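Local coordinates for protein catalase (Corynebacterium glutamicum, PDB 4B7H) that breaks down hydrogen peroxide to water and oxygen at a haem iron, carries bound NADPH, and is inhibited by nitric oxide, at residues 171-176 with 481-486; 189-194 with 493-498; 195-200 with 236-241; 471-476 with 504-509. One frame throughout, in Å; residues are numbered along the deposited sequence.

Overall arrangement
Contacts 2 and 4 are buried helix packing, apolar in character, and hold different helices of one bundle; helix 487-498 of contact 2 follows 466-479 and precedes 500-514 of contact 4 in the chain. Met194 O of contact 2 accepts from Asn475 ND2 of contact 4, and Trp495 packs on Ile476. Contacts 1 and 3 are only partly buried and are built around loops, so hydrogen bonds carry more of the work there. Contact 1, its centre about 16 Å from those of contacts 2 and 4, ties the start of helix 173-182 to the loop ahead of helix 487-498. Contact 3 joins two loops and adds a stacked arginine. Contacts 2 and 3 both touch the NADPH, while the salt bridge Asp196-Arg471 links contact 3 to contact 4.

Contact 1. Residues 171-176 with 481-486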
# COMPACT_ATOMS: atom_id res chain seq x y z
N ARG A 171 -5.68 3.27 -27.29
CA ARG A 171 -6.40 2.06 -27.69
C ARG A 171 -6.18 1.85 -29.19
O ARG A 171 -5.82 2.79 -29.91
CB ARG A 171 -7.89 2.18 -27.36
CG ARG A 171 -8.17 2.35 -25.88
CD ARG A 171 -9.67 2.29 -25.60
NE ARG A 171 -10.17 0.93 -25.66
CZ ARG A 171 -11.43 0.59 -25.93
NH1 ARG A 171 -12.35 1.52 -26.18
NH2 ARG A 171 -11.78 -0.70 -25.94
N ASP A 172 -6.38 0.63 -29.67
CA ASP A 172 -5.91 0.31 -31.00
C ASP A 172 -6.73 -0.79 -31.67
O ASP A 172 -6.79 -1.92 -31.18
CB ASP A 172 -4.43 -0.11 -30.94
CG ASP A 172 -3.81 -0.27 -32.30
OD1 ASP A 172 -3.60 0.77 -32.97
OD2 ASP A 172 -3.54 -1.42 -32.71
N ALA A 173 -7.33 -0.45 -32.81
CA ALA A 173 -8.15 -1.39 -33.57
C ALA A 173 -7.37 -2.60 -34.04
O ALA A 173 -7.87 -3.73 -33.99
CB ALA A 173 -8.81 -0.69 -34.75
N ASP A 174 -6.15 -2.38 -34.53
CA ASP A 174 -5.37 -3.51 -35.03
C ASP A 174 -5.14 -4.53 -33.93
O ASP A 174 -5.29 -5.74 -34.14
CB ASP A 174 -4.03 -3.07 -35.61
CG ASP A 174 -3.32 -4.21 -36.30
OD1 ASP A 174 -3.69 -4.50 -37.45
OD2 ASP A 174 -2.44 -4.86 -35.69
N MET A 175 -4.77 -4.05 -32.75
CA MET A 175 -4.56 -4.94 -31.62
C MET A 175 -5.83 -5.72 -31.26
O MET A 175 -5.77 -6.92 -30.99
CB MET A 175 -4.04 -4.14 -30.42
CG MET A 175 -4.11 -4.90 -29.10
SD MET A 175 -3.13 -4.19 -27.75
CE MET A 175 -3.98 -2.64 -27.48
N GLN A 176 -6.98 -5.04 -31.25
CA GLN A 176 -8.22 -5.72 -30.88
C GLN A 176 -8.54 -6.86 -31.84
O GLN A 176 -8.89 -7.97 -31.42
CB GLN A 176 -9.39 -4.74 -30.83
CG GLN A 176 -9.19 -3.68 -29.77
CD GLN A 176 -10.46 -2.93 -29.40
OE1 GLN A 176 -11.57 -3.30 -29.79
NE2 GLN A 176 -10.30 -1.86 -28.62
N GLN A 481 -12.01 0.02 -38.81
CA GLN A 481 -11.24 1.15 -39.31
C GLN A 481 -9.97 1.35 -38.49
O GLN A 481 -10.02 1.47 -37.26
CB GLN A 481 -12.07 2.43 -39.35
CG GLN A 481 -13.35 2.33 -40.19
CD GLN A 481 -13.11 1.83 -41.61
OE1 GLN A 481 -13.90 1.04 -42.13
NE2 GLN A 481 -12.05 2.31 -42.25
N GLY A 482 -8.83 1.33 -39.16
CA GLY A 482 -7.56 1.48 -38.48
C GLY A 482 -6.72 0.21 -38.40
O GLY A 482 -5.54 0.26 -38.05
N ILE A 483 -7.30 -0.94 -38.72
CA ILE A 483 -6.50 -2.16 -38.75
C ILE A 483 -5.46 -2.11 -39.86
O ILE A 483 -5.61 -1.39 -40.86
CB ILE A 483 -7.36 -3.44 -38.88
CG1 ILE A 483 -8.11 -3.48 -40.22
CG2 ILE A 483 -8.28 -3.59 -37.67
CD1 ILE A 483 -8.95 -4.73 -40.43
N SER A 484 -4.38 -2.86 -39.67
CA SER A 484 -3.29 -2.91 -40.64
C SER A 484 -3.67 -3.77 -41.83
O SER A 484 -4.64 -4.54 -41.78
CB SER A 484 -2.04 -3.48 -39.99
OG SER A 484 -2.17 -4.88 -39.77
N GLU A 485 -2.90 -3.66 -42.91
CA GLU A 485 -3.11 -4.51 -44.07
C GLU A 485 -2.93 -5.99 -43.74
O GLU A 485 -3.61 -6.84 -44.31
CB GLU A 485 -2.17 -4.13 -45.21
CG GLU A 485 -2.45 -2.77 -45.80
CD GLU A 485 -1.49 -2.45 -46.93
OE1 GLU A 485 -0.44 -3.12 -47.03
OE2 GLU A 485 -1.79 -1.53 -47.71
N ALA A 486 -2.03 -6.30 -42.81
CA ALA A 486 -1.82 -7.68 -42.39
C ALA A 486 -3.06 -8.26 -41.73
O ALA A 486 -3.37 -9.44 -41.86
CB ALA A 486 -0.63 -7.77 -41.44
O HOH W 1 -5.24 0.27 -35.26
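Ala173 and Asp174, in the first turn of helix 173-182, meet the loop 481-486, the polar end of Asp174 doing most of the binding. Just ahead of them, Asp172 is the N-cap of the helix: its OD2 accepts from Met175 N at 2.9 Å. The other oxygen, OD1, accepts from a water that also donates to Gly482 O and accepts from Asp174 N, so one water joins the cap, the helix start and the loop. Ala173 points its methyl at the loop, CB standing 3.5 Å from Gln481 O and 4.1 Å from Ile483 CG2. In Asp174, CG lies anti to the backbone N (chi1 -172°), and the carboxylate reaches Ser484. Ser484 N donates to OD1 at 2.8 Å, nearly straight at 164°, on the anti side, whereas Ser484 OG gives its proton to the same oxygen from above the carboxylate plane, also at 2.8 Å. Both donors come from one face of that plane. Thr487 OG1 is a further hydrogen-bond partner of OD1, and OD2 forms a salt bridge with Arg401 of a second subunit. A buried carboxylate is thus gripped at both oxygens; these donors and the arginine would be expected to stabilise its charged form, making Asp174 a junction between the helix start, the loop ahead of helix 487-498 and the tetramer interface.

Contact 2. Residues 189-194 with 493-498; sequences QVTYLM and DYWNNV. With NDP (NADPH dihydro-nicotinamide-adenine-dinucleotide phosphate), chain H.
Val190 and Thr191 of helix 187-194 face Tyr494, Trp495 and Val498 of helix 487-498; the axes of the two segments approach to 11.9 Å and cross at -95°. Apolar packing comes first. Val190 CG1 lies 3.7 Å from Trp495 CZ2, its side chain roughly perpendicular to that of the tryptophan. Trp495 CG is anti to its own carbonyl carbon (chi1 -69°), and the benzene end of the indole reaches across to the other helix. Trp177 of helix 173-182 also meets the Trp495 ring, the planes at about 65°.

The polar atoms here are held by neighbours. Thr191 OG1 approaches the indole at its edge, 3.3 Å from Trp495 CZ3, and is 4.1 Å from Val498 CG2, but its hydrogen bond goes to Ala187 O within its own helix. Tyr494 OH, in van der Waals contact with Val190 CG2 at 3.3 Å, instead reaches over to bond Ser186 OG, just ahead of helix 187-194.

A third kind of contact is with the cofactor: on the same helix as Val190, Tyr192 brings CE2 to 3.5 Å from C2A of the NADPH adenine. The whole is a nearly perpendicular helix-helix packing that joins the catalase core to its C-terminal helical region beside the NADPH pocket.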
# COMPACT_ATOMS: atom_id res chain seq x y z
N GLN A 189 -19.04 -14.22 -28.86
CA GLN A 189 -19.26 -12.98 -28.14
C GLN A 189 -19.00 -11.74 -29.00
O GLN A 189 -19.68 -10.72 -28.84
CB GLN A 189 -18.44 -12.92 -26.85
CG GLN A 189 -18.58 -11.59 -26.12
CD GLN A 189 -20.02 -11.26 -25.75
OE1 GLN A 189 -20.83 -12.16 -25.55
NE2 GLN A 189 -20.33 -9.98 -25.63
N VAL A 190 -18.04 -11.81 -29.91
CA VAL A 190 -17.80 -10.66 -30.78
C VAL A 190 -19.01 -10.39 -31.67
O VAL A 190 -19.37 -9.23 -31.90
CB VAL A 190 -16.49 -10.79 -31.58
CG1 VAL A 190 -16.33 -9.63 -32.53
CG2 VAL A 190 -15.30 -10.85 -30.63
N THR A 191 -19.68 -11.44 -32.13
CA THR A 191 -20.90 -11.27 -32.92
C THR A 191 -21.99 -10.58 -32.09
O THR A 191 -22.68 -9.68 -32.57
CB THR A 191 -21.38 -12.61 -33.48
OG1 THR A 191 -20.34 -13.19 -34.28
CG2 THR A 191 -22.62 -12.44 -34.34
N TYR A 192 -22.13 -11.00 -30.83
CA TYR A 192 -23.08 -10.37 -29.92
C TYR A 192 -22.71 -8.90 -29.66
O TYR A 192 -23.57 -8.01 -29.70
CB TYR A 192 -23.10 -11.17 -28.62
CG TYR A 192 -24.20 -10.87 -27.62
CD1 TYR A 192 -24.08 -9.81 -26.73
CD2 TYR A 192 -25.31 -11.70 -27.51
CE1 TYR A 192 -25.07 -9.55 -25.78
CE2 TYR A 192 -26.30 -11.45 -26.57
CZ TYR A 192 -26.17 -10.38 -25.71
OH TYR A 192 -27.15 -10.15 -24.77
N LEU A 193 -21.43 -8.66 -29.40
CA LEU A 193 -20.91 -7.32 -29.10
C LEU A 193 -21.08 -6.35 -30.27
O LEU A 193 -21.37 -5.16 -30.07
CB LEU A 193 -19.42 -7.42 -28.74
CG LEU A 193 -18.65 -6.10 -28.60
CD1 LEU A 193 -19.13 -5.28 -27.40
CD2 LEU A 193 -17.15 -6.37 -28.53
N MET A 194 -20.88 -6.84 -31.48
CA MET A 194 -20.89 -5.97 -32.65
C MET A 194 -22.30 -5.69 -33.16
O MET A 194 -22.50 -4.86 -34.05
CB MET A 194 -20.02 -6.57 -33.76
CG MET A 194 -18.53 -6.53 -33.44
SD MET A 194 -17.89 -4.86 -33.48
CE MET A 194 -16.44 -5.03 -32.44
N ASP A 493 -11.59 -13.50 -43.06
CA ASP A 493 -11.76 -14.94 -42.86
C ASP A 493 -12.61 -15.24 -41.64
O ASP A 493 -13.47 -16.13 -41.67
CB ASP A 493 -10.40 -15.61 -42.68
CG ASP A 493 -9.59 -15.67 -43.96
OD1 ASP A 493 -10.15 -15.45 -45.06
OD2 ASP A 493 -8.39 -15.97 -43.85
N TYR A 494 -12.36 -14.50 -40.56
CA TYR A 494 -13.08 -14.67 -39.31
C TYR A 494 -14.58 -14.49 -39.54
O TYR A 494 -15.37 -15.34 -39.14
CB TYR A 494 -12.54 -13.62 -38.36
CG TYR A 494 -13.06 -13.52 -36.94
CD1 TYR A 494 -12.48 -14.24 -35.90
CD2 TYR A 494 -14.06 -12.61 -36.62
CE1 TYR A 494 -12.91 -14.08 -34.58
CE2 TYR A 494 -14.49 -12.44 -35.32
CZ TYR A 494 -13.92 -13.18 -34.31
OH TYR A 494 -14.35 -12.98 -33.02
N TRP A 495 -14.97 -13.41 -40.20
CA TRP A 495 -16.39 -13.19 -40.44
C TRP A 495 -16.99 -14.17 -41.45
O TRP A 495 -18.13 -14.60 -41.28
CB TRP A 495 -16.68 -11.72 -40.78
CG TRP A 495 -16.44 -10.89 -39.56
CD1 TRP A 495 -15.43 -9.98 -39.35
CD2 TRP A 495 -17.18 -10.96 -38.34
NE1 TRP A 495 -15.52 -9.47 -38.08
CE2 TRP A 495 -16.59 -10.05 -37.44
CE3 TRP A 495 -18.30 -11.69 -37.92
CZ2 TRP A 495 -17.07 -9.85 -36.15
CZ3 TRP A 495 -18.79 -11.49 -36.65
CH2 TRP A 495 -18.17 -10.58 -35.77
N ASN A 496 -16.22 -14.56 -42.45
CA ASN A 496 -16.68 -15.59 -43.38
C ASN A 496 -16.97 -16.90 -42.64
O ASN A 496 -17.92 -17.60 -42.97
CB ASN A 496 -15.65 -15.85 -44.48
CG ASN A 496 -15.64 -14.76 -45.53
OD1 ASN A 496 -16.60 -13.99 -45.66
ND2 ASN A 496 -14.55 -14.69 -46.29
N ASN A 497 -16.15 -17.21 -41.64
CA ASN A 497 -16.33 -18.43 -40.86
C ASN A 497 -17.60 -18.39 -40.01
O ASN A 497 -18.21 -19.43 -39.78
CB ASN A 497 -15.12 -18.71 -39.96
CG ASN A 497 -13.91 -19.22 -40.74
OD1 ASN A 497 -12.78 -19.12 -40.27
ND2 ASN A 497 -14.15 -19.76 -41.93
N VAL A 498 -17.99 -17.21 -39.53
CA VAL A 498 -19.28 -17.08 -38.87
C VAL A 498 -20.41 -17.35 -39.87
O VAL A 498 -21.29 -18.19 -39.64
CB VAL A 498 -19.45 -15.69 -38.21
CG1 VAL A 498 -20.87 -15.50 -37.71
CG2 VAL A 498 -18.45 -15.53 -37.06
PA NDP H . -33.89 -18.70 -29.24
O1A NDP H . -34.67 -18.24 -30.42
O2A NDP H . -34.71 -19.50 -28.29
O5B NDP H . -33.29 -17.42 -28.51
C5B NDP H . -32.62 -16.42 -29.25
C4B NDP H . -32.13 -15.39 -28.25
O4B NDP H . -31.41 -14.38 -28.94
C3B NDP H . -33.29 -14.73 -27.52
O3B NDP H . -32.99 -14.62 -26.14
C2B NDP H . -33.37 -13.38 -28.19
O2B NDP H . -33.97 -12.35 -27.43
C1B NDP H . -31.90 -13.14 -28.50
N9A NDP H . -31.68 -12.01 -29.43
C8A NDP H . -32.60 -11.37 -30.22
N7A NDP H . -31.99 -10.38 -30.89
C5A NDP H . -30.68 -10.36 -30.54
C6A NDP H . -29.62 -9.55 -30.93
N6A NDP H . -29.85 -8.38 -31.53
N1A NDP H . -28.37 -9.78 -30.39
C2A NDP H . -28.18 -10.80 -29.48
N3A NDP H . -29.24 -11.60 -29.10
C4A NDP H . -30.47 -11.38 -29.62
O3 NDP H . -32.61 -19.53 -29.78
PN NDP H . -31.48 -20.22 -28.84
O1N NDP H . -31.79 -20.00 -27.40
O2N NDP H . -31.28 -21.59 -29.37
O5D NDP H . -30.15 -19.38 -29.20
C5D NDP H . -29.89 -19.01 -30.54
C4D NDP H . -28.80 -17.96 -30.56
O4D NDP H . -29.27 -16.81 -29.88
C3D NDP H . -27.56 -18.43 -29.83
O3D NDP H . -26.64 -19.05 -30.71
C2D NDP H . -27.02 -17.15 -29.21
O2D NDP H . -26.11 -16.55 -30.08
C1D NDP H . -28.23 -16.22 -29.11
N1N NDP H . -28.67 -16.04 -27.71
C2N NDP H . -28.82 -17.14 -26.92
C3N NDP H . -29.24 -17.06 -25.60
C7N NDP H . -29.35 -18.33 -24.82
O7N NDP H . -29.15 -18.28 -23.44
N7N NDP H . -29.62 -19.47 -25.44
C4N NDP H . -29.56 -15.73 -24.94
C5N NDP H . -29.36 -14.59 -25.89
C6N NDP H . -28.93 -14.79 -27.21
P2B NDP H . -35.54 -12.00 -27.59
O1X NDP H . -35.81 -11.72 -29.05
O2X NDP H . -36.34 -13.20 -27.11
O3X NDP H . -35.82 -10.79 -26.72

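Contact 3. Residues 195-200 with 236-241. With NDP (NADPH dihydro-nicotinamide-adenine-dinucleotide phosphate), chain H.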
# COMPACT_ATOMS: atom_id res chain seq x y z
N GLY A 195 -23.29 -6.36 -32.58
CA GLY A 195 -24.68 -6.13 -32.94
C GLY A 195 -25.29 -5.01 -32.12
O GLY A 195 -24.56 -4.24 -31.46
N ASP A 196 -26.61 -4.89 -32.16
CA ASP A 196 -27.29 -3.80 -31.47
C ASP A 196 -26.97 -3.79 -29.98
O ASP A 196 -26.87 -2.72 -29.37
CB ASP A 196 -28.81 -3.90 -31.64
CG ASP A 196 -29.27 -3.68 -33.07
OD1 ASP A 196 -28.50 -3.22 -33.93
OD2 ASP A 196 -30.46 -3.96 -33.32
N ARG A 197 -26.81 -4.98 -29.40
CA ARG A 197 -26.64 -5.09 -27.94
C ARG A 197 -25.29 -4.60 -27.42
O ARG A 197 -25.10 -4.48 -26.21
CB ARG A 197 -26.93 -6.51 -27.46
CG ARG A 197 -28.36 -6.93 -27.69
CD ARG A 197 -28.67 -8.24 -27.04
NE ARG A 197 -30.06 -8.61 -27.29
CZ ARG A 197 -30.66 -9.63 -26.71
NH1 ARG A 197 -30.00 -10.40 -25.85
NH2 ARG A 197 -31.93 -9.89 -27.00
N GLY A 198 -24.36 -4.32 -28.33
CA GLY A 198 -23.12 -3.69 -27.94
C GLY A 198 -23.31 -2.28 -27.41
O GLY A 198 -22.43 -1.75 -26.73
N THR A 199 -24.46 -1.68 -27.72
CA THR A 199 -24.75 -0.31 -27.31
C THR A 199 -26.15 -0.13 -26.72
O THR A 199 -26.96 0.61 -27.26
CB THR A 199 -24.55 0.70 -28.48
OG1 THR A 199 -25.31 0.28 -29.62
CG2 THR A 199 -23.08 0.77 -28.88
N PRO A 200 -26.42 -0.77 -25.57
CA PRO A 200 -27.71 -0.55 -24.91
C PRO A 200 -27.82 0.90 -24.44
O PRO A 200 -26.80 1.47 -24.03
CB PRO A 200 -27.66 -1.49 -23.69
CG PRO A 200 -26.37 -2.26 -23.79
CD PRO A 200 -25.47 -1.50 -24.71
N TRP A 236 -35.07 -4.53 -23.84
CA TRP A 236 -33.85 -4.12 -24.55
C TRP A 236 -34.16 -2.87 -25.35
O TRP A 236 -35.18 -2.79 -26.04
CB TRP A 236 -33.37 -5.22 -25.50
CG TRP A 236 -32.51 -6.29 -24.85
CD1 TRP A 236 -32.91 -7.53 -24.47
CD2 TRP A 236 -31.10 -6.21 -24.56
NE1 TRP A 236 -31.84 -8.22 -23.94
CE2 TRP A 236 -30.72 -7.44 -23.98
CE3 TRP A 236 -30.13 -5.21 -24.72
CZ2 TRP A 236 -29.41 -7.70 -23.57
CZ3 TRP A 236 -28.82 -5.48 -24.32
CH2 TRP A 236 -28.48 -6.71 -23.74
N ASP A 237 -33.27 -1.88 -25.26
CA ASP A 237 -33.39 -0.66 -26.05
C ASP A 237 -31.97 -0.22 -26.37
O ASP A 237 -31.17 -0.01 -25.46
CB ASP A 237 -34.13 0.41 -25.24
CG ASP A 237 -34.55 1.60 -26.07
OD1 ASP A 237 -34.41 1.54 -27.32
OD2 ASP A 237 -35.02 2.59 -25.48
N CYS A 238 -31.64 -0.11 -27.66
CA CYS A 238 -30.25 0.10 -28.07
C CYS A 238 -30.06 1.32 -28.95
O CYS A 238 -30.90 1.60 -29.81
CB CYS A 238 -29.72 -1.14 -28.81
SG CYS A 238 -29.85 -2.69 -27.91
N PHE A 239 -28.94 2.02 -28.74
CA PHE A 239 -28.47 3.05 -29.66
C PHE A 239 -27.93 2.38 -30.91
O PHE A 239 -27.54 1.21 -30.87
CB PHE A 239 -27.32 3.84 -29.04
CG PHE A 239 -27.73 4.77 -27.94
CD1 PHE A 239 -28.74 5.70 -28.13
CD2 PHE A 239 -27.08 4.73 -26.71
CE1 PHE A 239 -29.11 6.56 -27.10
CE2 PHE A 239 -27.44 5.58 -25.68
CZ PHE A 239 -28.46 6.50 -25.88
N THR A 240 -27.90 3.11 -32.02
CA THR A 240 -27.06 2.71 -33.14
C THR A 240 -25.61 3.05 -32.79
O THR A 240 -25.35 3.73 -31.80
CB THR A 240 -27.43 3.46 -34.41
OG1 THR A 240 -27.22 4.87 -34.20
CG2 THR A 240 -28.88 3.20 -34.80
N ASP A 241 -24.68 2.60 -33.62
CA ASP A 241 -23.26 2.90 -33.44
C ASP A 241 -23.06 4.42 -33.39
O ASP A 241 -22.39 4.93 -32.49
CB ASP A 241 -22.46 2.28 -34.58
CG ASP A 241 -20.98 2.15 -34.27
OD1 ASP A 241 -20.61 1.79 -33.13
OD2 ASP A 241 -20.16 2.41 -35.19
PA NDP H . -33.89 -18.70 -29.24
O1A NDP H . -34.67 -18.24 -30.42
O2A NDP H . -34.71 -19.50 -28.29
O5B NDP H . -33.29 -17.42 -28.51
C5B NDP H . -32.62 -16.42 -29.25
C4B NDP H . -32.13 -15.39 -28.25
O4B NDP H . -31.41 -14.38 -28.94
C3B NDP H . -33.29 -14.73 -27.52
O3B NDP H . -32.99 -14.62 -26.14
C2B NDP H . -33.37 -13.38 -28.19
O2B NDP H . -33.97 -12.35 -27.43
C1B NDP H . -31.90 -13.14 -28.50
N9A NDP H . -31.68 -12.01 -29.43
C8A NDP H . -32.60 -11.37 -30.22
N7A NDP H . -31.99 -10.38 -30.89
C5A NDP H . -30.68 -10.36 -30.54
C6A NDP H . -29.62 -9.55 -30.93
N6A NDP H . -29.85 -8.38 -31.53
N1A NDP H . -28.37 -9.78 -30.39
C2A NDP H . -28.18 -10.80 -29.48
N3A NDP H . -29.24 -11.60 -29.10
C4A NDP H . -30.47 -11.38 -29.62
O3 NDP H . -32.61 -19.53 -29.78
PN NDP H . -31.48 -20.22 -28.84
O1N NDP H . -31.79 -20.00 -27.40
O2N NDP H . -31.28 -21.59 -29.37
O5D NDP H . -30.15 -19.38 -29.20
C5D NDP H . -29.89 -19.01 -30.54
C4D NDP H . -28.80 -17.96 -30.56
O4D NDP H . -29.27 -16.81 -29.88
C3D NDP H . -27.56 -18.43 -29.83
O3D NDP H . -26.64 -19.05 -30.71
C2D NDP H . -27.02 -17.15 -29.21
O2D NDP H . -26.11 -16.55 -30.08
C1D NDP H . -28.23 -16.22 -29.11
N1N NDP H . -28.67 -16.04 -27.71
C2N NDP H . -28.82 -17.14 -26.92
C3N NDP H . -29.24 -17.06 -25.60
C7N NDP H . -29.35 -18.33 -24.82
O7N NDP H . -29.15 -18.28 -23.44
N7N NDP H . -29.62 -19.47 -25.44
C4N NDP H . -29.56 -15.73 -24.94
C5N NDP H . -29.36 -14.59 -25.89
C6N NDP H . -28.93 -14.79 -27.21
P2B NDP H . -35.54 -12.00 -27.59
O1X NDP H . -35.81 -11.72 -29.05
O2X NDP H . -36.34 -13.20 -27.11
O3X NDP H . -35.82 -10.79 -26.72
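Thr199 OG1 donates to Phe239 O at 2.7 Å, the hydroxyl oxygen standing above the carbonyl plane. Phe239 N answers by donating to Thr199 O at 2.8 Å, almost in line with that C=O bond. Beside this pair, Pro200 and Cys238 form a single beta bridge, and Cys238 CB packs 3.3 Å from Asp196 O.

The other half of the contact belongs to Arg197, whose chain is extended from CG to NE and lays its guanidinium flat on Trp236, planes 17° apart. CZ sits 3.6 Å from the centroid of the five-membered ring, a cation-pi contact, while CD makes a CH-pi contact with the six-membered ring. Over the opposite guanidinium face lies the NADPH adenine, with NADPH C4A 3.4 Å from Arg197 CZ. Arg197 NH2 also makes a weak hydrogen bond to O2B of the NADPH, and NH1 bonds Tyr192 OH. Layered between indole and adenine, the cation probably gains from both pi systems and lies near the 2'-phosphate that distinguishes NADPH from NADH.

Contact 4. Residues 471-476 with 504-509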
# COMPACT_ATOMS: atom_id res chain seq x y z
N ARG A 471 -27.13 -3.92 -39.76
CA ARG A 471 -26.44 -3.08 -38.78
C ARG A 471 -25.20 -3.77 -38.21
O ARG A 471 -24.18 -3.12 -37.99
CB ARG A 471 -27.38 -2.64 -37.65
CG ARG A 471 -28.45 -1.66 -38.12
CD ARG A 471 -29.22 -1.05 -36.95
NE ARG A 471 -29.97 -2.06 -36.21
CZ ARG A 471 -31.18 -2.49 -36.55
NH1 ARG A 471 -31.78 -2.03 -37.64
NH2 ARG A 471 -31.78 -3.41 -35.80
N LEU A 472 -25.28 -5.08 -38.00
CA LEU A 472 -24.13 -5.87 -37.54
C LEU A 472 -22.94 -5.69 -38.48
O LEU A 472 -21.83 -5.39 -38.04
CB LEU A 472 -24.51 -7.35 -37.43
CG LEU A 472 -23.38 -8.33 -37.10
CD1 LEU A 472 -22.76 -8.04 -35.72
CD2 LEU A 472 -23.92 -9.75 -37.14
N ALA A 473 -23.16 -5.87 -39.78
CA ALA A 473 -22.09 -5.72 -40.76
C ALA A 473 -21.54 -4.29 -40.76
O ALA A 473 -20.33 -4.07 -40.88
CB ALA A 473 -22.57 -6.11 -42.15
N ASP A 474 -22.44 -3.32 -40.62
CA ASP A 474 -22.04 -1.92 -40.61
C ASP A 474 -21.21 -1.61 -39.37
O ASP A 474 -20.19 -0.92 -39.46
CB ASP A 474 -23.27 -1.01 -40.65
CG ASP A 474 -22.95 0.39 -41.11
OD1 ASP A 474 -22.20 0.54 -42.10
OD2 ASP A 474 -23.45 1.36 -40.49
N ASN A 475 -21.64 -2.13 -38.23
CA ASN A 475 -20.91 -1.91 -36.98
C ASN A 475 -19.52 -2.53 -37.02
O ASN A 475 -18.54 -1.91 -36.60
CB ASN A 475 -21.68 -2.50 -35.79
CG ASN A 475 -23.00 -1.80 -35.54
OD1 ASN A 475 -23.23 -0.67 -35.99
ND2 ASN A 475 -23.88 -2.48 -34.82
N ILE A 476 -19.44 -3.76 -37.52
CA ILE A 476 -18.16 -4.44 -37.62
C ILE A 476 -17.20 -3.64 -38.50
O ILE A 476 -16.05 -3.40 -38.13
CB ILE A 476 -18.32 -5.86 -38.21
CG1 ILE A 476 -19.07 -6.78 -37.24
CG2 ILE A 476 -16.96 -6.43 -38.58
CD1 ILE A 476 -19.65 -8.03 -37.89
N ALA A 504 -19.16 -11.43 -46.46
CA ALA A 504 -19.12 -10.70 -47.73
C ALA A 504 -19.58 -9.27 -47.50
O ALA A 504 -19.00 -8.32 -48.04
CB ALA A 504 -19.98 -11.39 -48.78
N ARG A 505 -20.61 -9.10 -46.69
CA ARG A 505 -21.15 -7.76 -46.45
C ARG A 505 -20.18 -6.92 -45.62
O ARG A 505 -20.02 -5.72 -45.87
CB ARG A 505 -22.52 -7.85 -45.78
CG ARG A 505 -23.26 -6.52 -45.67
CD ARG A 505 -23.54 -5.92 -47.04
NE ARG A 505 -24.31 -4.68 -46.93
CZ ARG A 505 -24.19 -3.66 -47.78
NH1 ARG A 505 -23.36 -3.73 -48.81
NH2 ARG A 505 -24.92 -2.56 -47.59
N VAL A 506 -19.52 -7.54 -44.65
CA VAL A 506 -18.52 -6.86 -43.84
C VAL A 506 -17.40 -6.32 -44.72
O VAL A 506 -17.02 -5.15 -44.61
CB VAL A 506 -17.94 -7.79 -42.75
CG1 VAL A 506 -16.64 -7.22 -42.17
CG2 VAL A 506 -18.97 -8.03 -41.64
N LYS A 507 -16.88 -7.15 -45.62
CA LYS A 507 -15.79 -6.72 -46.48
C LYS A 507 -16.24 -5.60 -47.43
O LYS A 507 -15.52 -4.63 -47.64
CB LYS A 507 -15.19 -7.89 -47.27
CG LYS A 507 -14.02 -7.49 -48.16
CD LYS A 507 -13.32 -8.71 -48.77
CE LYS A 507 -12.15 -8.28 -49.64
NZ LYS A 507 -11.37 -9.43 -50.18
N GLU A 508 -17.44 -5.75 -48.00
CA GLU A 508 -18.02 -4.72 -48.85
C GLU A 508 -18.06 -3.36 -48.16
O GLU A 508 -17.61 -2.35 -48.71
CB GLU A 508 -19.47 -5.08 -49.19
CG GLU A 508 -19.66 -5.97 -50.38
CD GLU A 508 -21.04 -5.78 -50.96
OE1 GLU A 508 -22.02 -5.84 -50.19
OE2 GLU A 508 -21.14 -5.54 -52.19
N LEU A 509 -18.64 -3.34 -46.96
CA LEU A 509 -18.81 -2.09 -46.25
C LEU A 509 -17.47 -1.54 -45.79
O LEU A 509 -17.24 -0.33 -45.86
CB LEU A 509 -19.76 -2.29 -45.06
CG LEU A 509 -21.23 -2.48 -45.46
CD1 LEU A 509 -22.08 -2.86 -44.25
CD2 LEU A 509 -21.76 -1.21 -46.13
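Arg505, Val506 and Leu509 of helix 500-514 pack on Ala473, Asp474 and Ile476 of helix 466-479, a helix-helix pair of the C-terminal helical region; the axes of segments 471-476 and 504-509 approach to 8.4 Å at a crossing angle of -48°. Arg505 touches through its aliphatic stem, CG lying 3.6 Å from Ala473 CB. There chi2 (61°) bends CD away from the extended path; the guanidinium spans both helices, NH1 forming a salt bridge with Glu508 OE1 of its own and NH2 one with Glu470 of helix 466-479. Val506 splits its methyls: CG1 rests 3.7 Å from Ile476 CG2, and CG2 lies 3.8 Å from Ile476 CD1 and close to Ala473 CA. The small Ala473 lets the backbones come near here, its CA standing 4.9 Å from that of Val506. Trp495 of helix 487-498 also packs on Val506 and Ile476. Leu509, one turn on, brings CD1 over the Ala473-Asp474 peptide. Asp474 OD1, salt-bridged to Lys513, lies 4.0 Å from that same methyl, whereas Asp474 N is nearer to it, at 3.7 Å.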